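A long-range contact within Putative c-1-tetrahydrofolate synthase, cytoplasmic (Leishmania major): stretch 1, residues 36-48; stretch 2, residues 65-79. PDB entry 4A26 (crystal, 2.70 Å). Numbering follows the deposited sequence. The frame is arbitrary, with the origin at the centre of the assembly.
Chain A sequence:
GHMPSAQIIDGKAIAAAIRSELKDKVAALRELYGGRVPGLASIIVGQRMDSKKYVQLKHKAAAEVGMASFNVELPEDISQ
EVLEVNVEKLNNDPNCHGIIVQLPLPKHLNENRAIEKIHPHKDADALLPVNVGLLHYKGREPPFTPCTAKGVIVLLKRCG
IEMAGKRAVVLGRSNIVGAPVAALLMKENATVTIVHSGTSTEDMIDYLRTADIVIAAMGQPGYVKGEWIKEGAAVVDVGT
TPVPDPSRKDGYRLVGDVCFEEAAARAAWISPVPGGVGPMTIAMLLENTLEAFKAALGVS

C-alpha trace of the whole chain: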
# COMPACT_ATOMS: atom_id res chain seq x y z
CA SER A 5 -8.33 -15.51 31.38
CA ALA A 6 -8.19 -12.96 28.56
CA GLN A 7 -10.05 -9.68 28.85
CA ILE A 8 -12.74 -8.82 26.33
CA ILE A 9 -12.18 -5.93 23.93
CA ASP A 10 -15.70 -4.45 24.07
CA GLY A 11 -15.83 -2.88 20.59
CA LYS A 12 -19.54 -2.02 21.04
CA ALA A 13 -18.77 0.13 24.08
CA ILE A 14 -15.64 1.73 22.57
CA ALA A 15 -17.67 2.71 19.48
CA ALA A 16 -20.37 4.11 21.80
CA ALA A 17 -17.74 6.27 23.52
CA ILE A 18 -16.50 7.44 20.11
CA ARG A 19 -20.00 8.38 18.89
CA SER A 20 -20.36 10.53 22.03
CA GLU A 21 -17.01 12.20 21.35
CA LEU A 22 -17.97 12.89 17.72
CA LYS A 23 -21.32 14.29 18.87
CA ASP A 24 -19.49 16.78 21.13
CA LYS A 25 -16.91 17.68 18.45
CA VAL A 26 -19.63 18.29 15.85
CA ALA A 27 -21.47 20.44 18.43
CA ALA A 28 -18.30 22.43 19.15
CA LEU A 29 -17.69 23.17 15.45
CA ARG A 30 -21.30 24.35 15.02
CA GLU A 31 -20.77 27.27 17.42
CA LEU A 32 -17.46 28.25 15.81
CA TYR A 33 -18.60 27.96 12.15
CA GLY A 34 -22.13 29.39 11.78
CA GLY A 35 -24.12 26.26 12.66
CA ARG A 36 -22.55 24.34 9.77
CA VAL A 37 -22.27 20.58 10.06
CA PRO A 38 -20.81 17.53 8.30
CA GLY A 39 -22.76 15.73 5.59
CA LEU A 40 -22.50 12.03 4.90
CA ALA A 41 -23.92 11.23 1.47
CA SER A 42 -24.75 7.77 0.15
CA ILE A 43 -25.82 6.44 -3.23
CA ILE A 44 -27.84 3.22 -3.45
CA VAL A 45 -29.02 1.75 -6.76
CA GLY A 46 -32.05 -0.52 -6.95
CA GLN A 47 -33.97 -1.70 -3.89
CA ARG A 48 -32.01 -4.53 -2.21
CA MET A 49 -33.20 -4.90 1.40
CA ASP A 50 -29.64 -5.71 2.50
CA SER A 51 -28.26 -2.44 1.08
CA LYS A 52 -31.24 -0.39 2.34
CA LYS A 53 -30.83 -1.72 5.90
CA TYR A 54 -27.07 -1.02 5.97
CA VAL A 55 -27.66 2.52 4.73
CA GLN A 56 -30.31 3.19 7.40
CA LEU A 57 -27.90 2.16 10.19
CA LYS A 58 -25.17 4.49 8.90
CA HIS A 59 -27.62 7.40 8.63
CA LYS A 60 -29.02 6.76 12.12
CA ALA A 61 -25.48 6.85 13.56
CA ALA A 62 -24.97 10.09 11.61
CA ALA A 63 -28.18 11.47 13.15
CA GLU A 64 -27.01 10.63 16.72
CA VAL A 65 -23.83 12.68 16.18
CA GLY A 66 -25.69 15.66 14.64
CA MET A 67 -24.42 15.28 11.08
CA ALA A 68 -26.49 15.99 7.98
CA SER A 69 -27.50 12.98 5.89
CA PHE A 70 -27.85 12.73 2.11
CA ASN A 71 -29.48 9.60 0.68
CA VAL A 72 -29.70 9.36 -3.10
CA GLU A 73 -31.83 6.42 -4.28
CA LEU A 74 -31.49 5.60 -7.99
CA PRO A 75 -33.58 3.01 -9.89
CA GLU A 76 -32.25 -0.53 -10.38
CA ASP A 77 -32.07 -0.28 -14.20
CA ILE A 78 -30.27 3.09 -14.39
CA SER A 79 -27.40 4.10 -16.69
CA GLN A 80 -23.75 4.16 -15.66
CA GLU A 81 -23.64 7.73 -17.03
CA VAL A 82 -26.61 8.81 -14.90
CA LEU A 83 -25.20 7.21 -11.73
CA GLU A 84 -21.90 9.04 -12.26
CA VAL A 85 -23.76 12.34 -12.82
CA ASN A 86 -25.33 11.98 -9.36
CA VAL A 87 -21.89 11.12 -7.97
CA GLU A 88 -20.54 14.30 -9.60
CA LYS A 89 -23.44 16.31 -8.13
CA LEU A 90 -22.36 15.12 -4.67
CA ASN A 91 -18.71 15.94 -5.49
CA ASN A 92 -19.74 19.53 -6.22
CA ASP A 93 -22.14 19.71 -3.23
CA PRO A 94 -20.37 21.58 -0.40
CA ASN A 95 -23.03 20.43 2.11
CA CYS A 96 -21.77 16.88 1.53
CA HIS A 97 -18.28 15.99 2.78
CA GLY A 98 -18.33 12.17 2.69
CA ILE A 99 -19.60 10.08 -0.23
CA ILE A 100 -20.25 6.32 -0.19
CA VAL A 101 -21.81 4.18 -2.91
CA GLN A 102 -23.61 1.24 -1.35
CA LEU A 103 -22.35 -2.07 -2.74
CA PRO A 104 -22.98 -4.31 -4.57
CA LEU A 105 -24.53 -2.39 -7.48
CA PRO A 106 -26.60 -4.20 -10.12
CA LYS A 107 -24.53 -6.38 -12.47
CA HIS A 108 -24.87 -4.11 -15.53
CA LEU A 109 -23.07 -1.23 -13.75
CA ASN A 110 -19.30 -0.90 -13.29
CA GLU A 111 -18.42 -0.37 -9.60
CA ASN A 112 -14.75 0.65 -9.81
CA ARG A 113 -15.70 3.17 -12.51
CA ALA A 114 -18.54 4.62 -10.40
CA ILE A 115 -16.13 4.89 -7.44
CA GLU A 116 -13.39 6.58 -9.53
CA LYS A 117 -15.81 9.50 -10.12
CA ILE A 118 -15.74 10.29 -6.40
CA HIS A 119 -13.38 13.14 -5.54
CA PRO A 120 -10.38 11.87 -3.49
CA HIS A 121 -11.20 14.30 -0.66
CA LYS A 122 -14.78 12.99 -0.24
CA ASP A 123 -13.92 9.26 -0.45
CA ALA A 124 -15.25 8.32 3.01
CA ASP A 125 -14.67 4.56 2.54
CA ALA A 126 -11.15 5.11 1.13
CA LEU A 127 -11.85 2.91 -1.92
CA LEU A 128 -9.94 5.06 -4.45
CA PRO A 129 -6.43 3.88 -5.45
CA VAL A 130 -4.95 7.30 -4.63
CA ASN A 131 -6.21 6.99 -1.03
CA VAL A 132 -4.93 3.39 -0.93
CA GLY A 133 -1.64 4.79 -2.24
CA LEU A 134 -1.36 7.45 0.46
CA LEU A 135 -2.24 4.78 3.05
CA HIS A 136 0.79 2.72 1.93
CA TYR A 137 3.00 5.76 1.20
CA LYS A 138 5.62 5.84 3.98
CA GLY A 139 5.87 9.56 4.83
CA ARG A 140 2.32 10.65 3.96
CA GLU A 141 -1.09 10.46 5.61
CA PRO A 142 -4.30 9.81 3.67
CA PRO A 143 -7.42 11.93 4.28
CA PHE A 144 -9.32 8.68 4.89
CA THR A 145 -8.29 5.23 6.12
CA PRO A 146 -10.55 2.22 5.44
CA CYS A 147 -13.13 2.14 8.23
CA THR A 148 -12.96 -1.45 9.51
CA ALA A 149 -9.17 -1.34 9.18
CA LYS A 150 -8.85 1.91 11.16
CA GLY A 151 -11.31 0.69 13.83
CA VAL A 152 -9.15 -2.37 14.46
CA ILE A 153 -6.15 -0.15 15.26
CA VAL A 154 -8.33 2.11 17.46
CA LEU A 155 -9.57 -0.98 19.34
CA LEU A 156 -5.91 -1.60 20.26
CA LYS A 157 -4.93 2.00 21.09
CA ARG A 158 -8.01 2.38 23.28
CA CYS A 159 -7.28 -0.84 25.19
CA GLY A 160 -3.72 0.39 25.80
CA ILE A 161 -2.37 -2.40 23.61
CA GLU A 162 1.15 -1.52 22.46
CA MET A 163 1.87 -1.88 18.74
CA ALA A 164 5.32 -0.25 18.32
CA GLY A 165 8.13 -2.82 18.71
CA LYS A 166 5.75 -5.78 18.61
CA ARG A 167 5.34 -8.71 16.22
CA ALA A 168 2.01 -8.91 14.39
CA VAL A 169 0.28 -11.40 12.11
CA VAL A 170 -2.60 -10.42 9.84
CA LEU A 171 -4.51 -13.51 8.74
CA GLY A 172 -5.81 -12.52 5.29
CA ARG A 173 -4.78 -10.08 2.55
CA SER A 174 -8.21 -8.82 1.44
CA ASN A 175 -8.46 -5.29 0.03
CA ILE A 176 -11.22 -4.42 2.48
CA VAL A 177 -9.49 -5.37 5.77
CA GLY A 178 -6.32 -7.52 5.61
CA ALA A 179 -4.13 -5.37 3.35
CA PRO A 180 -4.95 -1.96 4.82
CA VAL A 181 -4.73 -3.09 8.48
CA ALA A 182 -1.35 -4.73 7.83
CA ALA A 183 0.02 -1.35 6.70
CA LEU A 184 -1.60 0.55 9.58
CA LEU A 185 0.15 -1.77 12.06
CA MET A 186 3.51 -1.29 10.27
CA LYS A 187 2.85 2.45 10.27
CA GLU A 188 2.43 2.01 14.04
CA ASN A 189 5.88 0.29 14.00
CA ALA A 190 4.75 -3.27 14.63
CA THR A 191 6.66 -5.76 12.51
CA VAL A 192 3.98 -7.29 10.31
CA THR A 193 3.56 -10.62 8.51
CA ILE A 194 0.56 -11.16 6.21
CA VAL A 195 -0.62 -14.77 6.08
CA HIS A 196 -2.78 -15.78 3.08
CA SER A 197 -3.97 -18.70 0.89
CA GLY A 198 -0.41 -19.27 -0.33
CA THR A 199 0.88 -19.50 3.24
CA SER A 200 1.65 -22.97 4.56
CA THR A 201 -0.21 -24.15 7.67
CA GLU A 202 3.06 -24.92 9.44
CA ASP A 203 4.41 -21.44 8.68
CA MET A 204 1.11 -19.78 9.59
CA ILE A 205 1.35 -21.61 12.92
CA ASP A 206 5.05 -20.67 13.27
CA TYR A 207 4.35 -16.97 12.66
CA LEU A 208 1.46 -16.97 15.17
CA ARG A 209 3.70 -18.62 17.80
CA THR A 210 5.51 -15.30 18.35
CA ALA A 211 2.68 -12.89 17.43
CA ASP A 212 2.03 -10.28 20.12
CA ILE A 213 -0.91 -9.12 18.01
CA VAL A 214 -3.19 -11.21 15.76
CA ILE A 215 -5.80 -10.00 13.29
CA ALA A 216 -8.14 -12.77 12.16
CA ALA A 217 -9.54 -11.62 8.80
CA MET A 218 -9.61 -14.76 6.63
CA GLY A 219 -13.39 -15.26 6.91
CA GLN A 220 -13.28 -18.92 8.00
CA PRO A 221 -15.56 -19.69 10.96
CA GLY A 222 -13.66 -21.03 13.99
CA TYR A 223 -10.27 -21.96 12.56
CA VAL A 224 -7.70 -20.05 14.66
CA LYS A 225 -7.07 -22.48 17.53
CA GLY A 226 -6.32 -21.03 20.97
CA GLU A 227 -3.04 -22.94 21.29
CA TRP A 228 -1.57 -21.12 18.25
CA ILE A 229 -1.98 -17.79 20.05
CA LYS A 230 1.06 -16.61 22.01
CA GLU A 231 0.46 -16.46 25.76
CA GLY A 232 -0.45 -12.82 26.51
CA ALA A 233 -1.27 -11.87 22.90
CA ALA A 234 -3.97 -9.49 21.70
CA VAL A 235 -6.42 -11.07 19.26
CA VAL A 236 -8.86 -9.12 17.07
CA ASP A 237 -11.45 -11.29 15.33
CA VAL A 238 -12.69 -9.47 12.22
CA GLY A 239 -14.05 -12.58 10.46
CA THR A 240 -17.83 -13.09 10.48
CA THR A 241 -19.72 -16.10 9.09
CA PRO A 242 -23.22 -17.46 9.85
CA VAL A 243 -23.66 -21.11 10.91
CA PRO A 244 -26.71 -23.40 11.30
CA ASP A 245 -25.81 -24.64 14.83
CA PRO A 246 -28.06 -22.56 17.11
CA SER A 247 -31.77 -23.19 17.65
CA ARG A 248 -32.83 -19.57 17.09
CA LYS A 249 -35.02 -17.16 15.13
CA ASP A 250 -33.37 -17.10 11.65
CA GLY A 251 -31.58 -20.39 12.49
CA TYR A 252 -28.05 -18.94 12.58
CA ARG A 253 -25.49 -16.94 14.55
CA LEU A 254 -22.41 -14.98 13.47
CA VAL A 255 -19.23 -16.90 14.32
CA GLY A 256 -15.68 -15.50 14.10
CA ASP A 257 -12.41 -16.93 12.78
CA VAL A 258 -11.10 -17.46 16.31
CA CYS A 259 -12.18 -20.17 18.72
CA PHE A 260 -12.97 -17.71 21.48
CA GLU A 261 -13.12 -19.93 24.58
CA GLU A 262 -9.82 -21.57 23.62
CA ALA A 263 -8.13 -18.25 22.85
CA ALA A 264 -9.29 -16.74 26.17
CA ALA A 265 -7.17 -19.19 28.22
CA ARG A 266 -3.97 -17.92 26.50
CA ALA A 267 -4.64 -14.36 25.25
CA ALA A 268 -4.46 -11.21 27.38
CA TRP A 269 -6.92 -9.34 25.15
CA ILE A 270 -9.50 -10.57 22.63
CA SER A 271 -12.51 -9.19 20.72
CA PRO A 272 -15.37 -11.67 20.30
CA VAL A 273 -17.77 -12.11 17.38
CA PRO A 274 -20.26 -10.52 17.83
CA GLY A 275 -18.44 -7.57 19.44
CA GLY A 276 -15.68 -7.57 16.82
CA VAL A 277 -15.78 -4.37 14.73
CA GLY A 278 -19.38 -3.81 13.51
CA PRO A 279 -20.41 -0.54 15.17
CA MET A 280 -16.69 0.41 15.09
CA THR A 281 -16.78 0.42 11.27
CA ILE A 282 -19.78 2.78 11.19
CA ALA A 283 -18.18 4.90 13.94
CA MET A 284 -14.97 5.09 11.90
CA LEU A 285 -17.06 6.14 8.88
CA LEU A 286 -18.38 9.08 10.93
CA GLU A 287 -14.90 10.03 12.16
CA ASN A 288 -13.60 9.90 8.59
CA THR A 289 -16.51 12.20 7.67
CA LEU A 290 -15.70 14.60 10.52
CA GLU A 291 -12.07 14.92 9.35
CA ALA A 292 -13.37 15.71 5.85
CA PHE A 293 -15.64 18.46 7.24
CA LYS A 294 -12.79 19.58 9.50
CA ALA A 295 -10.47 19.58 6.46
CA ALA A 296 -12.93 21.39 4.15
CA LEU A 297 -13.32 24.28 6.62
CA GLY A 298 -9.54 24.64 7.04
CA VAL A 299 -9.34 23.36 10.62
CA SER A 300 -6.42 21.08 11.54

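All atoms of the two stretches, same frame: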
# COMPACT_ATOMS: atom_id res chain seq x y z
N ARG A 36 -22.84 25.30 10.83
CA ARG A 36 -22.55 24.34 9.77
C ARG A 36 -22.18 22.99 10.36
O ARG A 36 -21.75 22.90 11.51
CB ARG A 36 -21.42 24.85 8.86
CG ARG A 36 -21.86 25.91 7.87
CD ARG A 36 -20.72 26.27 6.92
NE ARG A 36 -19.65 27.01 7.60
CZ ARG A 36 -18.47 27.30 7.07
NH1 ARG A 36 -18.16 26.91 5.84
NH2 ARG A 36 -17.57 27.97 7.79
N VAL A 37 -22.35 21.94 9.56
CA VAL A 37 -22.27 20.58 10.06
C VAL A 37 -21.83 19.62 8.95
O VAL A 37 -22.01 19.93 7.77
CB VAL A 37 -23.64 20.17 10.66
CG1 VAL A 37 -24.11 18.83 10.14
CG2 VAL A 37 -23.58 20.18 12.19
N PRO A 38 -21.24 18.47 9.32
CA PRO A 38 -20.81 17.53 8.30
C PRO A 38 -21.97 16.81 7.62
O PRO A 38 -23.01 16.59 8.24
CB PRO A 38 -19.95 16.51 9.07
CG PRO A 38 -19.76 17.08 10.44
CD PRO A 38 -20.92 18.00 10.68
N GLY A 39 -21.77 16.46 6.36
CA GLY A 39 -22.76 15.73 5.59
C GLY A 39 -22.17 14.43 5.11
O GLY A 39 -21.13 14.42 4.46
N LEU A 40 -22.83 13.33 5.46
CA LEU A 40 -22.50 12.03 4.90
C LEU A 40 -23.53 11.71 3.83
O LEU A 40 -24.73 11.62 4.12
CB LEU A 40 -22.53 10.95 5.98
CG LEU A 40 -22.14 9.54 5.52
CD1 LEU A 40 -20.77 9.55 4.85
CD2 LEU A 40 -22.17 8.59 6.70
N ALA A 41 -23.06 11.55 2.60
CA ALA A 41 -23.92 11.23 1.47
C ALA A 41 -23.73 9.78 1.07
O ALA A 41 -22.62 9.26 1.12
CB ALA A 41 -23.61 12.14 0.30
N SER A 42 -24.82 9.13 0.68
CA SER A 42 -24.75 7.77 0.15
C SER A 42 -25.53 7.67 -1.16
O SER A 42 -26.49 8.41 -1.37
CB SER A 42 -25.29 6.76 1.16
OG SER A 42 -26.64 7.03 1.48
N ILE A 43 -25.08 6.77 -2.03
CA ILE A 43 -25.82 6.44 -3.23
C ILE A 43 -26.12 4.94 -3.20
O ILE A 43 -25.23 4.12 -3.04
CB ILE A 43 -25.02 6.79 -4.51
CG1 ILE A 43 -24.75 8.29 -4.57
CG2 ILE A 43 -25.80 6.38 -5.74
CD1 ILE A 43 -23.86 8.71 -5.73
N ILE A 44 -27.40 4.61 -3.34
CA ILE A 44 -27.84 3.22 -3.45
C ILE A 44 -28.63 3.09 -4.74
O ILE A 44 -29.43 3.97 -5.09
CB ILE A 44 -28.68 2.78 -2.23
CG1 ILE A 44 -28.97 1.27 -2.29
CG2 ILE A 44 -29.99 3.55 -2.15
CD1 ILE A 44 -29.81 0.77 -1.14
N VAL A 45 -28.39 2.00 -5.47
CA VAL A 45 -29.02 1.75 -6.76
C VAL A 45 -29.86 0.48 -6.66
O VAL A 45 -29.39 -0.55 -6.17
CB VAL A 45 -27.97 1.61 -7.87
CG1 VAL A 45 -28.63 1.24 -9.20
CG2 VAL A 45 -27.18 2.90 -8.00
N GLY A 46 -31.09 0.57 -7.13
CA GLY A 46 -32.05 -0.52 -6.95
C GLY A 46 -32.63 -0.50 -5.55
O GLY A 46 -32.59 0.53 -4.87
N GLN A 47 -33.17 -1.63 -5.12
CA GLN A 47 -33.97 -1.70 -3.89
C GLN A 47 -33.69 -2.97 -3.08
O GLN A 47 -34.60 -3.55 -2.47
CB GLN A 47 -35.46 -1.61 -4.25
CG GLN A 47 -35.92 -0.22 -4.71
CD GLN A 47 -36.33 0.68 -3.55
OE1 GLN A 47 -37.37 0.46 -2.92
NE2 GLN A 47 -35.53 1.70 -3.28
N ARG A 48 -32.43 -3.40 -3.05
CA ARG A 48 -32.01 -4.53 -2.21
C ARG A 48 -32.25 -4.21 -0.74
O ARG A 48 -31.84 -3.15 -0.27
CB ARG A 48 -30.53 -4.86 -2.42
CG ARG A 48 -30.26 -5.91 -3.49
CD ARG A 48 -28.76 -6.17 -3.64
NE ARG A 48 -28.48 -7.60 -3.84
CZ ARG A 48 -28.03 -8.44 -2.91
NH1 ARG A 48 -27.78 -8.03 -1.67
NH2 ARG A 48 -27.82 -9.71 -3.22
N VAL A 65 -24.99 11.80 16.04
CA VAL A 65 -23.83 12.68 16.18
C VAL A 65 -24.12 14.12 15.70
O VAL A 65 -23.31 15.02 15.91
CB VAL A 65 -22.61 12.08 15.41
CG1 VAL A 65 -21.52 13.10 15.20
CG2 VAL A 65 -22.08 10.87 16.16
N GLY A 66 -25.28 14.33 15.09
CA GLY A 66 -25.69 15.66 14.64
C GLY A 66 -25.16 16.05 13.28
O GLY A 66 -25.03 17.24 12.97
N MET A 67 -24.84 15.05 12.45
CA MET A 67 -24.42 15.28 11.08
C MET A 67 -25.64 15.36 10.17
O MET A 67 -26.71 14.85 10.50
CB MET A 67 -23.52 14.15 10.60
CG MET A 67 -22.13 14.18 11.19
SD MET A 67 -21.09 12.83 10.60
CE MET A 67 -19.54 13.25 11.39
N ALA A 68 -25.46 16.00 9.02
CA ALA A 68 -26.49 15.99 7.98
C ALA A 68 -26.37 14.67 7.22
O ALA A 68 -25.31 14.05 7.20
CB ALA A 68 -26.32 17.17 7.04
N SER A 69 -27.47 14.25 6.60
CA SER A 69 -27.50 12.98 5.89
C SER A 69 -28.05 13.21 4.49
O SER A 69 -29.02 13.94 4.32
CB SER A 69 -28.37 11.98 6.64
OG SER A 69 -27.75 10.71 6.69
N PHE A 70 -27.42 12.59 3.49
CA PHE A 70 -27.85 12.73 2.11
C PHE A 70 -27.98 11.38 1.43
O PHE A 70 -26.99 10.80 0.98
CB PHE A 70 -26.87 13.62 1.34
CG PHE A 70 -26.84 15.03 1.82
CD1 PHE A 70 -27.75 15.96 1.37
CD2 PHE A 70 -25.88 15.43 2.75
CE1 PHE A 70 -27.72 17.27 1.83
CE2 PHE A 70 -25.84 16.73 3.21
CZ PHE A 70 -26.76 17.66 2.75
N ASN A 71 -29.21 10.87 1.36
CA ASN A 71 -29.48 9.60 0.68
C ASN A 71 -30.00 9.86 -0.72
O ASN A 71 -31.03 10.52 -0.90
CB ASN A 71 -30.47 8.75 1.47
CG ASN A 71 -30.60 7.33 0.91
OD1 ASN A 71 -29.64 6.78 0.34
ND2 ASN A 71 -31.78 6.73 1.06
N VAL A 72 -29.28 9.34 -1.71
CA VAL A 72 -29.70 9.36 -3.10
C VAL A 72 -30.09 7.94 -3.49
O VAL A 72 -29.25 7.04 -3.43
CB VAL A 72 -28.57 9.86 -4.01
CG1 VAL A 72 -29.00 9.82 -5.47
CG2 VAL A 72 -28.14 11.26 -3.62
N GLU A 73 -31.35 7.74 -3.88
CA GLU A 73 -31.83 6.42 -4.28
C GLU A 73 -32.17 6.37 -5.76
O GLU A 73 -33.19 6.92 -6.19
CB GLU A 73 -33.06 6.02 -3.45
CG GLU A 73 -32.82 6.06 -1.94
CD GLU A 73 -33.96 5.45 -1.14
OE1 GLU A 73 -34.65 4.56 -1.68
OE2 GLU A 73 -34.15 5.85 0.03
N LEU A 74 -31.32 5.71 -6.54
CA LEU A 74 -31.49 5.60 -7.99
C LEU A 74 -32.17 4.28 -8.34
O LEU A 74 -32.01 3.28 -7.63
CB LEU A 74 -30.14 5.69 -8.70
CG LEU A 74 -29.33 6.97 -8.47
CD1 LEU A 74 -27.97 6.85 -9.14
CD2 LEU A 74 -30.07 8.20 -8.97
N PRO A 75 -32.95 4.25 -9.45
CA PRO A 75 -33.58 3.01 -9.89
C PRO A 75 -32.59 1.88 -10.18
O PRO A 75 -31.39 2.12 -10.37
CB PRO A 75 -34.31 3.42 -11.17
CG PRO A 75 -34.56 4.86 -11.01
CD PRO A 75 -33.38 5.40 -10.27
N GLU A 76 -33.09 0.65 -10.21
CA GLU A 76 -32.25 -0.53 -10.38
C GLU A 76 -31.68 -0.66 -11.80
O GLU A 76 -30.61 -1.23 -11.98
CB GLU A 76 -33.06 -1.79 -10.04
CG GLU A 76 -32.22 -3.04 -9.79
CD GLU A 76 -32.91 -3.99 -8.82
OE1 GLU A 76 -32.84 -3.73 -7.60
OE2 GLU A 76 -33.52 -4.97 -9.29
N ASP A 77 -32.40 -0.11 -12.78
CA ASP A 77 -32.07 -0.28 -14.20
C ASP A 77 -31.45 0.98 -14.81
O ASP A 77 -31.55 1.22 -16.01
CB ASP A 77 -33.33 -0.69 -14.99
CG ASP A 77 -34.44 0.38 -14.95
OD1 ASP A 77 -34.47 1.20 -14.02
OD2 ASP A 77 -35.28 0.39 -15.87
N ILE A 78 -30.77 1.78 -13.98
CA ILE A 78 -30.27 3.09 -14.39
C ILE A 78 -28.91 3.02 -15.09
O ILE A 78 -28.14 2.09 -14.87
CB ILE A 78 -30.17 4.04 -13.17
CG1 ILE A 78 -30.11 5.50 -13.62
CG2 ILE A 78 -28.97 3.69 -12.30
CD1 ILE A 78 -30.40 6.48 -12.52
N SER A 79 -28.64 4.02 -15.94
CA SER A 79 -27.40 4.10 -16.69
C SER A 79 -26.19 4.29 -15.79
O SER A 79 -26.29 4.86 -14.71
CB SER A 79 -27.44 5.29 -17.65
OG SER A 79 -28.50 5.16 -18.58

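Residues 39-45 and 68-74 form neighbouring parallel strands: their axes approach to 4.6 Å and their N-to-C directions differ by 13°. The register runs without a break from Gly-39 beside Ala-68 to Val-45 beside Leu-74, and the contact buries 956 Å² in all, counting both sides.

Parallel pairing makes alternate residues of the first stretch bond through both N and O to residues flanking their partner. Leu-40 N donates to Ala-68 O (3.1 Å, N-H...O angle 163°), and Leu-40 O accepts from Phe-70 N (2.9 Å, 155°). Ser-42 N reaches Phe-70 O (2.8 Å, 163°) while Val-72 N reaches Ser-42 O (3.0 Å, 166°). Ile-44 N then bonds Val-72 O at 3.1 Å, the straightest of the series at 171°, and Leu-74 N bonds Ile-44 O at 2.9 Å. The ladder extends past the first strand at both ends: Ala-68 N donates to Pro-38 O, a short 2.6 Å, and Gly-46 N to Leu-74 O, 2.9 Å. Thus the amide N and carbonyl O of Ala-68, Phe-70, Val-72 and Leu-74 are all satisfied by the first stretch. Several of these carbonyls also receive a CA-H contact, the closest being Ala-41 CA to Phe-70 O at 3.1 Å.

On the face carrying Ala-41, Ile-43 and Val-45, the pairing is apolar. Ala-41 CB lies 3.7 Å from Phe-70 CB, Ile-43 CG2 4.1 Å from Leu-74 CD1, and Val-45 CG1 4.0 Å from Ile-78 CG2, beyond the strand in the Pro-75 to Ile-78 type I turn. Gly-39 leaves room for the Phe-70 ring, whose edge it meets: an ideal CB on Gly-39 would sit 2.8 Å from Phe-70 CE2, a clash. Before the strands, Pro-38 CG packs on Met-67 CG at 3.8 Å.

The other face, with Leu-40, Ser-42 and Ile-44, is more mixed. Ser-42 OG and Asn-71 OD1 are 3.2 Å apart, a weak hydrogen bond at most; where its proton goes is not settled, since another acceptor lies within reach. Ile-44 CG2 rests 3.8 Å from Glu-73 CG, using the aliphatic part of that acidic side chain.

Beyond the first strand, Glu-76 points its CA-to-CB bond sideways, yet its carboxylate comes back to the backbone: Gln-47 N donates to Glu-76 OE1 at 3.3 Å and 155°. Gly-46, at phi 79°, accommodates this approach, since an ideal CB there would fall 2.4 Å from Glu-76 OE1. Gln-47 NE2 adds a weak bond to Glu-73 OE1 (3.4 Å, 133°).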